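Local coordinates for protein SAHS4 (Ramazzottius varieornatus, PDB 5Z4G) that is secreted and binds zinc, and probably acts as a molecular shield that protects the tardigrade when water is scarce, at residues Y65-E68 and H73-V76; H75-F80 and K86-F91; G94-L99 and D105-C110. All blocks are in the same frame, centred on the assembly; numbering follows the deposited sequence. Where two conformers were deposited one is given.

Contact 1. Residues Y65-E68 and H73-V76; sequences YWKE and HYHV. With ZN (zinc ion), chain C.
Trp66 spreads its indole across the CB of His75, which sits over the centre of the six-membered ring, 3.3 Å from Trp66 CE2. Beyond CB, the imidazole runs nearly parallel to the five-membered ring, the planes 13° apart, an offset arrangement with little ring-on-ring cover. A broad aromatic suits this place because it covers the inner part of a histidine whose NE2 is bound to the zinc. The backbones of the same two residues form an antiparallel hydrogen-bonded pair, with His75 N 2.8 Å from Trp66 O and Trp66 N bonded in return to His75 O.

Tyr65 and Val76 emerge on the other face of the sheet, side by side, and the CG2 of Val76 rests over the tyrosine ring, 3.5 Å from Tyr65 CE1. Next along the chain, Lys67 bends at its second torsion (chi2 98°), which lays CD over the centre of the Tyr74 ring, 3.5 Å from the centroid. Its NZ then makes an off-centre cation-pi contact, 4.0 Å from that centroid; a long, flexible lysine can offer the ring both methylene and charge.

Where the hairpin opens into its turn, a zinc ion joins the two segments. It takes Glu68 OE2 at 2.3 Å, His73 NE2 at 2.1 Å and His75 NE2 at 2.1 Å, while Glu71 from the turn and two waters complete six ligands. A third water, bonded to Glu68 N and His73 O, bridges the parting backbones. Two carboxylates and two imidazoles give the zinc a mixed oxygen and nitrogen shell; the anionic ligands probably offset much of its charge, and the metal ties the turn of the hairpin to its strands.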
ATOM      1  N   TYR A  65       7.323   6.284  -1.445  1.00  9.64           N
ATOM      2  CA  TYR A  65       6.549   7.466  -1.039  1.00  9.89           C
ATOM      3  C   TYR A  65       7.506   8.631  -0.929  1.00 10.24           C
ATOM      4  O   TYR A  65       8.578   8.487  -0.334  1.00 11.38           O
ATOM      5  CB  TYR A  65       5.894   7.242   0.338  1.00 10.57           C
ATOM      6  CG  TYR A  65       4.708   6.320   0.330  1.00 11.03           C
ATOM      7  CD1 TYR A  65       3.451   6.784  -0.065  1.00 11.28           C
ATOM      8  CD2 TYR A  65       4.822   4.996   0.765  1.00 13.82           C
ATOM      9  CE1 TYR A  65       2.339   5.950  -0.055  1.00 13.46           C
ATOM     10  CE2 TYR A  65       3.715   4.153   0.776  1.00 16.16           C
ATOM     11  CZ  TYR A  65       2.484   4.633   0.356  1.00 15.94           C
ATOM     12  OH  TYR A  65       1.402   3.795   0.343  1.00 19.86           O
ATOM     13  N   TRP A  66       7.135   9.785  -1.486  1.00 10.32           N
ATOM     14  CA  TRP A  66       7.978  10.977  -1.374  1.00 11.50           C
ATOM     15  C   TRP A  66       7.168  12.260  -1.395  1.00 13.31           C
ATOM     16  O   TRP A  66       6.001  12.272  -1.816  1.00 13.11           O
ATOM     17  CB  TRP A  66       9.112  10.979  -2.417  1.00 12.25           C
ATOM     18  CG  TRP A  66       8.745  11.294  -3.845  1.00 13.69           C
ATOM     19  CD1 TRP A  66       8.933  12.489  -4.498  1.00 15.15           C
ATOM     20  CD2 TRP A  66       8.229  10.383  -4.826  1.00 14.37           C
ATOM     21  NE1 TRP A  66       8.522  12.386  -5.808  1.00 17.14           N
ATOM     22  CE2 TRP A  66       8.098  11.106  -6.044  1.00 16.17           C
ATOM     23  CE3 TRP A  66       7.832   9.036  -4.791  1.00 14.04           C
ATOM     24  CZ2 TRP A  66       7.592  10.523  -7.217  1.00 16.88           C
ATOM     25  CZ3 TRP A  66       7.327   8.452  -5.965  1.00 15.31           C
ATOM     26  CH2 TRP A  66       7.219   9.198  -7.159  1.00 16.75           C
ATOM     27  N   LYS A  67       7.792  13.324  -0.903  1.00 15.57           N
ATOM     28  CA  LYS A  67       7.200  14.647  -0.867  1.00 18.62           C
ATOM     29  C   LYS A  67       8.270  15.626  -1.312  1.00 21.44           C
ATOM     30  O   LYS A  67       9.361  15.657  -0.741  1.00 22.00           O
ATOM     31  CB  LYS A  67       6.738  14.964   0.561  1.00 22.12           C
ATOM     32  CG  LYS A  67       6.196  16.372   0.775  1.00 26.78           C
ATOM     33  CD  LYS A  67       4.685  16.417   0.729  1.00 27.80           C
ATOM     34  CE  LYS A  67       4.174  17.799   1.091  1.00 31.05           C
ATOM     35  NZ  LYS A  67       2.830  17.755   1.733  1.00 37.16           N
ATOM     36  N   GLU A  68       7.976  16.410  -2.341  1.00 24.39           N
ATOM     37  CA  GLU A  68       8.882  17.515  -2.673  1.00 31.71           C
ATOM     38  C   GLU A  68       8.516  18.780  -1.900  1.00 34.98           C
ATOM     39  O   GLU A  68       7.334  19.085  -1.715  1.00 33.81           O
ATOM     40  CB  GLU A  68       9.028  17.771  -4.178  1.00 37.87           C
ATOM     41  CG  GLU A  68       7.746  17.987  -4.957  1.00 41.61           C
ATOM     42  CD  GLU A  68       7.368  16.807  -5.830  1.00 44.23           C
ATOM     43  OE1 GLU A  68       8.229  15.932  -6.074  1.00 48.92           O
ATOM     44  OE2 GLU A  68       6.200  16.762  -6.276  1.00 40.30           O
ATOM     45  N   HIS A  73       1.198  18.094  -2.079  1.00 24.11           N
ATOM     46  CA  HIS A  73       0.789  16.707  -2.267  1.00 19.93           C
ATOM     47  C   HIS A  73       1.963  15.753  -2.070  1.00 16.90           C
ATOM     48  O   HIS A  73       3.125  16.177  -2.099  1.00 18.52           O
ATOM     49  CB  HIS A  73       0.154  16.499  -3.648  1.00 20.76           C
ATOM     50  CG  HIS A  73       1.065  16.819  -4.794  1.00 22.15           C
ATOM     51  ND1 HIS A  73       0.982  17.999  -5.499  1.00 26.02           N
ATOM     52  CD2 HIS A  73       2.058  16.103  -5.371  1.00 21.57           C
ATOM     53  CE1 HIS A  73       1.886  17.997  -6.460  1.00 25.32           C
ATOM     54  NE2 HIS A  73       2.563  16.863  -6.397  1.00 24.53           N
ATOM     55  N   TYR A  74       1.635  14.482  -1.845  1.00 13.07           N
ATOM     56  CA  TYR A  74       2.601  13.392  -1.769  1.00 12.02           C
ATOM     57  C   TYR A  74       2.564  12.594  -3.049  1.00 11.73           C
ATOM     58  O   TYR A  74       1.551  12.594  -3.751  1.00 13.44           O
ATOM     59  CB  TYR A  74       2.265  12.456  -0.590  1.00 12.27           C
ATOM     60  CG  TYR A  74       2.489  13.102   0.747  1.00 13.16           C
ATOM     61  CD1 TYR A  74       1.501  13.894   1.343  1.00 13.56           C
ATOM     62  CD2 TYR A  74       3.716  12.964   1.405  1.00 14.30           C
ATOM     63  CE1 TYR A  74       1.732  14.520   2.560  1.00 15.39           C
ATOM     64  CE2 TYR A  74       3.950  13.570   2.626  1.00 15.52           C
ATOM     65  CZ  TYR A  74       2.954  14.346   3.201  1.00 15.90           C
ATOM     66  OH  TYR A  74       3.170  14.964   4.411  1.00 18.78           O
ATOM     67  N   HIS A  75       3.661  11.903  -3.341  1.00 10.84           N
ATOM     68  CA  HIS A  75       3.717  10.968  -4.459  1.00 11.83           C
ATOM     69  C   HIS A  75       3.911   9.546  -3.968  1.00 11.01           C
ATOM     70  O   HIS A  75       4.570   9.306  -2.950  1.00 11.90           O
ATOM     71  CB  HIS A  75       4.879  11.313  -5.370  1.00 14.09           C
ATOM     72  CG  HIS A  75       4.628  12.488  -6.260  1.00 17.69           C
ATOM     73  ND1 HIS A  75       4.136  12.355  -7.539  1.00 20.69           N
ATOM     74  CD2 HIS A  75       4.795  13.815  -6.056  1.00 19.68           C
ATOM     75  CE1 HIS A  75       4.003  13.551  -8.084  1.00 21.74           C
ATOM     76  NE2 HIS A  75       4.400  14.455  -7.205  1.00 21.57           N
ATOM     77  N   VAL A  76       3.343   8.612  -4.721  1.00 10.79           N
ATOM     78  CA  VAL A  76       3.515   7.183  -4.476  1.00 10.72           C
ATOM     79  C   VAL A  76       3.761   6.490  -5.807  1.00 11.33           C
ATOM     80  O   VAL A  76       3.156   6.841  -6.824  1.00 12.25           O
ATOM     81  CB  VAL A  76       2.320   6.547  -3.700  1.00 11.36           C
ATOM     82  CG1 VAL A  76       0.990   6.775  -4.424  1.00 12.81           C
ATOM     83  CG2 VAL A  76       2.551   5.055  -3.426  1.00 12.42           C
TER
HETATM   84 ZN    ZN C 201       4.328  16.494  -7.547  1.00 30.21          ZN
HETATM   85  O   HOH W   1       5.359  16.070  -3.571  1.00 19.05           O
HETATM   86  O   HOH W   2       3.008  16.450  -9.188  1.00 41.34           O
HETATM   87  O   HOH W   3       5.986  16.251  -9.151  1.00 51.10           O

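Contact 2. Residues H75-F80 and K86-F91; sequences HVQTSF and KMETSF. With ZN (zinc ion), chain C.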
ATOM      1  N   HIS A  75       3.661  11.903  -3.341  1.00 10.84           N
ATOM      2  CA  HIS A  75       3.717  10.968  -4.459  1.00 11.83           C
ATOM      3  C   HIS A  75       3.911   9.546  -3.968  1.00 11.01           C
ATOM      4  O   HIS A  75       4.570   9.306  -2.950  1.00 11.90           O
ATOM      5  CB  HIS A  75       4.879  11.313  -5.370  1.00 14.09           C
ATOM      6  CG  HIS A  75       4.628  12.488  -6.260  1.00 17.69           C
ATOM      7  ND1 HIS A  75       4.136  12.355  -7.539  1.00 20.69           N
ATOM      8  CD2 HIS A  75       4.795  13.815  -6.056  1.00 19.68           C
ATOM      9  CE1 HIS A  75       4.003  13.551  -8.084  1.00 21.74           C
ATOM     10  NE2 HIS A  75       4.400  14.455  -7.205  1.00 21.57           N
ATOM     11  N   VAL A  76       3.343   8.612  -4.721  1.00 10.79           N
ATOM     12  CA  VAL A  76       3.515   7.183  -4.476  1.00 10.72           C
ATOM     13  C   VAL A  76       3.761   6.490  -5.807  1.00 11.33           C
ATOM     14  O   VAL A  76       3.156   6.841  -6.824  1.00 12.25           O
ATOM     15  CB  VAL A  76       2.320   6.547  -3.700  1.00 11.36           C
ATOM     16  CG1 VAL A  76       0.990   6.775  -4.424  1.00 12.81           C
ATOM     17  CG2 VAL A  76       2.551   5.055  -3.426  1.00 12.42           C
ATOM     18  N   GLN A  77       4.656   5.510  -5.778  1.00 12.13           N
ATOM     19  CA  GLN A  77       4.935   4.681  -6.920  1.00 13.36           C
ATOM     20  C   GLN A  77       5.115   3.261  -6.430  1.00 13.98           C
ATOM     21  O   GLN A  77       5.845   3.023  -5.460  1.00 15.46           O
ATOM     22  CB  GLN A  77       6.195   5.174  -7.635  1.00 16.91           C
ATOM     23  CG  GLN A  77       6.577   4.382  -8.871  1.00 21.90           C
ATOM     24  CD  GLN A  77       7.938   4.784  -9.379  1.00 29.02           C
ATOM     25  OE1 GLN A  77       8.963   4.462  -8.772  1.00 36.19           O
ATOM     26  NE2 GLN A  77       7.961   5.497 -10.497  1.00 35.09           N
ATOM     27  N   THR A  78       4.407   2.328  -7.064  0.74 14.20           N
ATOM     28  CA  THR A  78       4.623   0.910  -6.819  0.74 16.33           C
ATOM     29  C   THR A  78       5.002   0.244  -8.125  0.74 17.65           C
ATOM     30  O   THR A  78       4.510   0.608  -9.197  0.74 17.34           O
ATOM     31  CB  THR A  78       3.398   0.179  -6.221  0.74 19.33           C
ATOM     32  OG1 THR A  78       2.287   0.276  -7.115  0.74 21.34           O
ATOM     33  CG2 THR A  78       3.016   0.748  -4.881  0.74 20.51           C
ATOM     34  N   SER A  79       5.902  -0.717  -8.028  1.00 18.89           N
ATOM     35  CA  SER A  79       6.279  -1.523  -9.183  1.00 22.62           C
ATOM     36  C   SER A  79       6.499  -2.953  -8.759  1.00 24.01           C
ATOM     37  O   SER A  79       6.816  -3.231  -7.597  1.00 22.18           O
ATOM     38  CB  SER A  79       7.513  -0.954  -9.887  1.00 27.72           C
ATOM     39  OG  SER A  79       8.624  -0.885  -9.019  1.00 32.69           O
ATOM     40  N   PHE A  80       6.301  -3.852  -9.715  1.00 26.76           N
ATOM     41  CA  PHE A  80       6.522  -5.262  -9.517  1.00 28.10           C
ATOM     42  C   PHE A  80       7.545  -5.653 -10.588  1.00 30.43           C
ATOM     43  O   PHE A  80       7.151  -6.078 -11.679  1.00 30.80           O
ATOM     44  CB  PHE A  80       5.195  -6.033  -9.657  1.00 30.64           C
ATOM     45  CG  PHE A  80       4.183  -5.728  -8.575  1.00 31.33           C
ATOM     46  CD1 PHE A  80       3.399  -4.566  -8.619  1.00 34.49           C
ATOM     47  CD2 PHE A  80       3.991  -6.616  -7.519  1.00 31.22           C
ATOM     48  CE1 PHE A  80       2.470  -4.294  -7.623  1.00 36.13           C
ATOM     49  CE2 PHE A  80       3.053  -6.354  -6.528  1.00 31.77           C
ATOM     50  CZ  PHE A  80       2.297  -5.192  -6.576  1.00 35.45           C
ATOM     51  N   LYS A  86       2.321  -1.607 -12.756  1.00 24.90           N
ATOM     52  CA  LYS A  86       2.846  -0.451 -12.026  1.00 22.01           C
ATOM     53  C   LYS A  86       1.734   0.524 -11.647  1.00 20.33           C
ATOM     54  O   LYS A  86       0.660   0.522 -12.255  1.00 22.49           O
ATOM     55  CB  LYS A  86       3.957   0.247 -12.832  1.00 25.38           C
ATOM     56  CG  LYS A  86       3.515   0.890 -14.144  1.00 29.81           C
ATOM     57  CD  LYS A  86       4.660   1.567 -14.898  1.00 36.49           C
ATOM     58  CE  LYS A  86       5.237   2.791 -14.185  1.00 38.60           C
ATOM     59  NZ  LYS A  86       4.270   3.893 -13.925  1.00 45.39           N
ATOM     60  N   MET A  87       2.009   1.343 -10.637  0.58 17.31           N
ATOM     61  CA  MET A  87       1.120   2.425 -10.243  0.58 16.05           C
ATOM     62  C   MET A  87       1.975   3.634  -9.896  0.58 15.55           C
ATOM     63  O   MET A  87       3.029   3.492  -9.280  0.58 15.67           O
ATOM     64  CB  MET A  87       0.253   2.000  -9.050  0.58 17.83           C
ATOM     65  CG  MET A  87      -0.773   3.030  -8.589  0.58 18.12           C
ATOM     66  SD  MET A  87      -0.127   4.213  -7.389  0.58 17.79           S
ATOM     67  CE  MET A  87      -0.206   3.234  -5.888  0.58 17.31           C
ATOM     68  N   GLU A  88       1.512   4.815 -10.295  1.00 16.59           N
ATOM     69  CA  GLU A  88       2.190   6.072  -9.980  1.00 17.93           C
ATOM     70  C   GLU A  88       1.140   7.159  -9.906  1.00 17.55           C
ATOM     71  O   GLU A  88       0.436   7.415 -10.878  1.00 20.55           O
ATOM     72  CB  GLU A  88       3.283   6.394 -11.015  1.00 23.22           C
ATOM     73  CG  GLU A  88       3.880   7.792 -10.908  1.00 30.83           C
ATOM     74  CD  GLU A  88       5.382   7.834 -11.107  1.00 36.55           C
ATOM     75  OE1 GLU A  88       5.927   7.001 -11.866  1.00 40.57           O
ATOM     76  OE2 GLU A  88       6.020   8.722 -10.501  1.00 38.88           O
ATOM     77  N   THR A  89       1.023   7.772  -8.736  1.00 15.02           N
ATOM     78  CA  THR A  89       0.016   8.798  -8.518  1.00 14.56           C
ATOM     79  C   THR A  89       0.453   9.802  -7.451  1.00 13.66           C
ATOM     80  O   THR A  89       1.541   9.692  -6.875  1.00 13.86           O
ATOM     81  CB  THR A  89      -1.392   8.180  -8.248  1.00 15.63           C
ATOM     82  OG1 THR A  89      -2.408   9.157  -8.504  1.00 17.15           O
ATOM     83  CG2 THR A  89      -1.546   7.637  -6.825  1.00 17.07           C
ATOM     84  N   SER A  90      -0.398  10.797  -7.230  1.00 13.57           N
ATOM     85  CA  SER A  90      -0.195  11.790  -6.193  1.00 13.53           C
ATOM     86  C   SER A  90      -1.466  11.878  -5.367  1.00 12.61           C
ATOM     87  O   SER A  90      -2.549  11.538  -5.845  1.00 13.77           O
ATOM     88  CB  SER A  90       0.148  13.146  -6.808  1.00 16.38           C
ATOM     89  OG  SER A  90      -0.822  13.519  -7.766  1.00 19.82           O
ATOM     90  N   PHE A  91      -1.322  12.304  -4.118  1.00 10.91           N
ATOM     91  CA  PHE A  91      -2.477  12.445  -3.234  1.00 10.63           C
ATOM     92  C   PHE A  91      -2.256  13.553  -2.220  1.00 10.52           C
ATOM     93  O   PHE A  91      -1.120  13.915  -1.904  1.00 12.11           O
ATOM     94  CB  PHE A  91      -2.824  11.103  -2.543  1.00 11.44           C
ATOM     95  CG  PHE A  91      -1.743  10.570  -1.623  1.00 11.22           C
ATOM     96  CD1 PHE A  91      -1.713  10.915  -0.263  1.00 11.39           C
ATOM     97  CD2 PHE A  91      -0.756   9.706  -2.110  1.00 12.54           C
ATOM     98  CE1 PHE A  91      -0.719  10.412   0.582  1.00 12.30           C
ATOM     99  CE2 PHE A  91       0.244   9.220  -1.273  1.00 13.08           C
ATOM    100  CZ  PHE A  91       0.257   9.561   0.078  1.00 12.94           C
TER
HETATM  101 ZN    ZN C 201       4.328  16.494  -7.547  1.00 30.21          ZN
HETATM  102  O   HOH W   4       3.994   9.744  -8.516  1.00 30.84           O
HETATM  103  O   HOH W   2       3.008  16.450  -9.188  1.00 41.34           O
HETATM  104  O   HOH W   3       5.986  16.251  -9.151  1.00 51.10           O
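Four backbone hydrogen bonds join strands 74-79 and 86-91 into a beta hairpin, with 86-91 outermost in the sheet: Val76 and Thr89 exchange one bond in each direction, as do Thr78 and Met87. Between these pairs Gln77 faces Glu88, a non-hydrogen-bonded pair whose alpha carbons come within 4.3 Å.

That closeness lets the two polar side chains bond. Gln77 reaches out with CG anti to the backbone N (chi1 -179°) and an extended chain, and its NE2 donates to Glu88 OE1 at 2.9 Å. The acceptor lies near the amide plane, whereas the donor comes from above the carboxylate, the two planes standing 83° apart. With an alanine here, Glu88 OE1 would probably lose this donor and the carboxylate would be freer to turn.

Apolar contacts gather on the face that carries Val76 and Thr89. The methyls Val76 CG1 and Thr89 CG2 lie alongside each other at 3.6 Å, and Val76 CG1 also meets the edge of the Phe91 ring, 4.1 Å from CE2. Beta-branched residues suit such a strand, filling the space beside the backbone with short, stiff side chains. On the opposite face, Ser90 CB makes a CH-pi contact over one face of the His75 imidazole, toward its rim; a small serine leaves room for the ring.

A water in the plane of that imidazole accepts from His75 ND1 at 2.8 Å and lies near Glu88 OE2 and Thr89 O. Zinc at NE2 and this water at ND1, which carries the ring proton, together probably fix the ring's rotation, and the nearby Glu88 carboxylate may polarise the water.

Contact 3. Residues G94-L99 and D105-C110; sequences GQEGTL and DLKYVC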
ATOM      1  N   GLY A  94      -6.493  13.476   3.305  1.00 12.73           N
ATOM      2  CA  GLY A  94      -7.919  13.739   3.502  1.00 13.64           C
ATOM      3  C   GLY A  94      -8.751  14.010   2.257  1.00 14.40           C
ATOM      4  O   GLY A  94      -9.952  14.275   2.368  1.00 16.05           O
ATOM      5  N   GLN A  95      -8.132  13.938   1.079  1.00 13.60           N
ATOM      6  CA  GLN A  95      -8.845  14.203  -0.176  1.00 12.71           C
ATOM      7  C   GLN A  95      -8.937  12.934  -1.021  1.00 13.24           C
ATOM      8  O   GLN A  95      -7.931  12.259  -1.266  1.00 14.22           O
ATOM      9  CB  GLN A  95      -8.180  15.349  -0.954  1.00 12.59           C
ATOM     10  CG  GLN A  95      -8.065  16.639  -0.137  1.00 13.93           C
ATOM     11  CD  GLN A  95      -7.486  17.797  -0.915  1.00 14.16           C
ATOM     12  OE1 GLN A  95      -7.323  17.718  -2.120  1.00 14.53           O
ATOM     13  NE2 GLN A  95      -7.161  18.882  -0.216  1.00 16.44           N
ATOM     14  N   GLU A  96     -10.150  12.610  -1.459  1.00 13.60           N
ATOM     15  CA  GLU A  96     -10.389  11.363  -2.193  1.00 14.47           C
ATOM     16  C   GLU A  96      -9.698  11.351  -3.560  1.00 15.32           C
ATOM     17  O   GLU A  96      -9.657  12.365  -4.256  1.00 16.26           O
ATOM     18  CB  GLU A  96     -11.896  11.102  -2.339  1.00 19.91           C
ATOM     19  CG  GLU A  96     -12.261   9.684  -2.758  1.00 24.25           C
ATOM     20  CD  GLU A  96     -13.759   9.435  -2.760  1.00 30.65           C
ATOM     21  OE1 GLU A  96     -14.469  10.050  -3.582  1.00 35.10           O
ATOM     22  OE2 GLU A  96     -14.226   8.619  -1.941  1.00 35.79           O
ATOM     23  N   GLY A  97      -9.133  10.196  -3.908  1.00 15.41           N
ATOM     24  CA  GLY A  97      -8.638   9.916  -5.251  1.00 16.07           C
ATOM     25  C   GLY A  97      -9.286   8.646  -5.774  1.00 15.52           C
ATOM     26  O   GLY A  97      -9.872   7.874  -5.004  1.00 15.17           O
ATOM     27  N   THR A  98      -9.171   8.432  -7.080  1.00 16.46           N
ATOM     28  CA  THR A  98      -9.681   7.221  -7.729  1.00 18.32           C
ATOM     29  C   THR A  98      -8.603   6.639  -8.635  1.00 17.44           C
ATOM     30  O   THR A  98      -7.943   7.364  -9.376  1.00 21.69           O
ATOM     31  CB  THR A  98     -10.988   7.489  -8.523  1.00 20.69           C
ATOM     32  OG1 THR A  98     -12.008   7.948  -7.627  1.00 24.12           O
ATOM     33  CG2 THR A  98     -11.501   6.216  -9.241  1.00 22.24           C
ATOM     34  N   LEU A  99      -8.410   5.328  -8.537  1.00 16.03           N
ATOM     35  CA  LEU A  99      -7.541   4.594  -9.448  1.00 16.23           C
ATOM     36  C   LEU A  99      -8.329   3.478 -10.107  1.00 17.40           C
ATOM     37  O   LEU A  99      -9.348   3.033  -9.576  1.00 19.79           O
ATOM     38  CB  LEU A  99      -6.327   4.017  -8.716  1.00 17.82           C
ATOM     39  CG  LEU A  99      -5.308   5.046  -8.211  1.00 18.04           C
ATOM     40  CD1 LEU A  99      -4.424   4.429  -7.143  1.00 19.51           C
ATOM     41  CD2 LEU A  99      -4.452   5.615  -9.341  1.00 18.97           C
ATOM     42  N   ASP A 105     -12.712   0.242 -10.641  1.00 19.38           N
ATOM     43  CA  ASP A 105     -12.440   1.506  -9.948  1.00 19.42           C
ATOM     44  C   ASP A 105     -12.256   1.310  -8.454  1.00 18.58           C
ATOM     45  O   ASP A 105     -12.988   0.553  -7.808  1.00 19.11           O
ATOM     46  CB  ASP A 105     -13.555   2.531 -10.185  1.00 22.72           C
ATOM     47  CG  ASP A 105     -13.513   3.159 -11.577  1.00 26.83           C
ATOM     48  OD1 ASP A 105     -12.641   2.807 -12.405  1.00 28.32           O
ATOM     49  OD2 ASP A 105     -14.375   4.023 -11.840  1.00 31.53           O
ATOM     50  N   LEU A 106     -11.279   2.028  -7.921  1.00 18.80           N
ATOM     51  CA  LEU A 106     -10.920   1.994  -6.523  1.00 20.51           C
ATOM     52  C   LEU A 106     -10.911   3.448  -6.057  1.00 20.22           C
ATOM     53  O   LEU A 106     -10.246   4.287  -6.663  1.00 24.51           O
ATOM     54  CB  LEU A 106      -9.533   1.354  -6.398  1.00 23.30           C
ATOM     55  CG  LEU A 106      -8.809   1.135  -5.076  1.00 25.29           C
ATOM     56  CD1 LEU A 106      -7.916  -0.094  -5.178  1.00 25.92           C
ATOM     57  CD2 LEU A 106      -8.010   2.365  -4.664  1.00 26.73           C
ATOM     58  N   LYS A 107     -11.671   3.738  -5.006  1.00 18.06           N
ATOM     59  CA  LYS A 107     -11.661   5.053  -4.371  1.00 16.35           C
ATOM     60  C   LYS A 107     -10.842   4.969  -3.091  1.00 14.26           C
ATOM     61  O   LYS A 107     -10.939   3.997  -2.351  1.00 16.41           O
ATOM     62  CB  LYS A 107     -13.082   5.515  -4.055  1.00 19.62           C
ATOM     63  CG  LYS A 107     -13.949   5.751  -5.280  1.00 22.96           C
ATOM     64  CD  LYS A 107     -15.331   6.245  -4.884  1.00 27.43           C
ATOM     65  CE  LYS A 107     -16.266   6.251  -6.080  1.00 31.89           C
ATOM     66  NZ  LYS A 107     -17.612   6.782  -5.731  1.00 35.81           N
ATOM     67  N   TYR A 108     -10.020   5.974  -2.829  1.00 13.24           N
ATOM     68  CA  TYR A 108      -9.214   5.952  -1.608  1.00 11.79           C
ATOM     69  C   TYR A 108      -9.020   7.326  -0.977  1.00 11.49           C
ATOM     70  O   TYR A 108      -9.096   8.344  -1.663  1.00 12.76           O
ATOM     71  CB  TYR A 108      -7.840   5.304  -1.874  1.00 12.89           C
ATOM     72  CG  TYR A 108      -6.903   6.194  -2.653  1.00 13.46           C
ATOM     73  CD1 TYR A 108      -6.930   6.213  -4.050  1.00 14.09           C
ATOM     74  CD2 TYR A 108      -6.010   7.055  -1.988  1.00 14.74           C
ATOM     75  CE1 TYR A 108      -6.091   7.046  -4.766  1.00 15.85           C
ATOM     76  CE2 TYR A 108      -5.169   7.897  -2.694  1.00 16.97           C
ATOM     77  CZ  TYR A 108      -5.211   7.884  -4.080  1.00 17.95           C
ATOM     78  OH  TYR A 108      -4.374   8.711  -4.778  1.00 20.50           O
ATOM     79  N   VAL A 109      -8.767   7.334   0.332  0.73 11.22           N
ATOM     80  CA  VAL A 109      -8.386   8.544   1.065  0.73 11.75           C
ATOM     81  C   VAL A 109      -7.232   8.194   1.998  0.73 10.93           C
ATOM     82  O   VAL A 109      -7.310   7.207   2.737  0.73 11.43           O
ATOM     83  CB  VAL A 109      -9.546   9.128   1.914  0.73 13.60           C
ATOM     84  CG1 VAL A 109      -9.107  10.429   2.576  0.73 12.48           C
ATOM     85  CG2 VAL A 109     -10.787   9.373   1.070  0.73 15.82           C
ATOM     86  N   CYS A 110      -6.175   9.001   1.959  1.00 11.31           N
ATOM     87  CA  CYS A 110      -5.027   8.837   2.854  1.00 11.87           C
ATOM     88  C   CYS A 110      -5.098   9.825   3.996  1.00 11.19           C
ATOM     89  O   CYS A 110      -5.406  10.993   3.790  1.00 12.36           O
ATOM     90  CB  CYS A 110      -3.722   9.054   2.106  1.00 12.97           C
ATOM     91  SG  CYS A 110      -3.411   7.790   0.874  1.00 14.44           S
TER
HETATM   92  O   HOH W   5      -5.673  10.984   0.076  1.00 13.49           O
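Tyr108 lays a ring face against Gly97. Its chi1 of 74° sets CG between the backbone N and the carbonyl carbon, folding the ring from CB toward the neighbouring strand. CG and then CD1 pass the carbonyl of Gly97, with CD1 3.5 Å from Gly97 O. CE1 comes 3.7 Å from Gly97 C and touches Leu99 CD1 at 3.9 Å. CZ is close to Gly97 CA, which sits over the ring face, and OH reaches past this hairpin to Thr89 and Ser90 on strand 86-91.

Glycine suits position 97 because a beta carbon there would fall about 2.9 Å from Tyr108 CZ, a clash. The same two residues exchange backbone hydrogen bonds, as do Leu99 and Leu106, so the tyrosine lies against a firmly paired strand.

On the other face, Thr98 and Lys107 lie side by side, with Thr98 OG1 3.8 Å from Lys107 CG. The Glu96 carboxylate rests against the lysine's methylenes, Glu96 OE2 being 3.9 Å from Lys107 CB, while the charged ends stay apart. Val109 packs CG1 on the backbone, 3.6 Å from Gly94 C, and CG2 on Glu96.

Before the strand, Gly94 gives its N-H to Cys110 O at 2.8 Å, and a water bridges Gln95 O and Cys110 N. Thr98 and Lys107 thus put polar groups on one face and Tyr108, Leu99 and Leu106 carbon on the other, with hydrogen bonds serving the backbone between.

Overall arrangement
The contacts follow one another along the chain, and all belong to one antiparallel sheet. Contacts 1 and 2 share strand 74-79, His75 and the zinc ion, their centres 9 Å apart, and build the meander of strands 62-66, 74-79 and 86-91. Contact 3 lies about 13 Å from contact 2 and 15 Å from contact 1, centre to centre. Strands 86-91 and 97-101 are the outermost of ten and successive in the chain; Phe91 packs on Cys110 and Tyr108 of strand 104-113, the neighbour of 97-101. This arrangement is consistent with the fatty-acid-binding-protein barrel, whose fourth and fifth strands part, here with side chains bridging them and the zinc at the 62-66/74-79 turn.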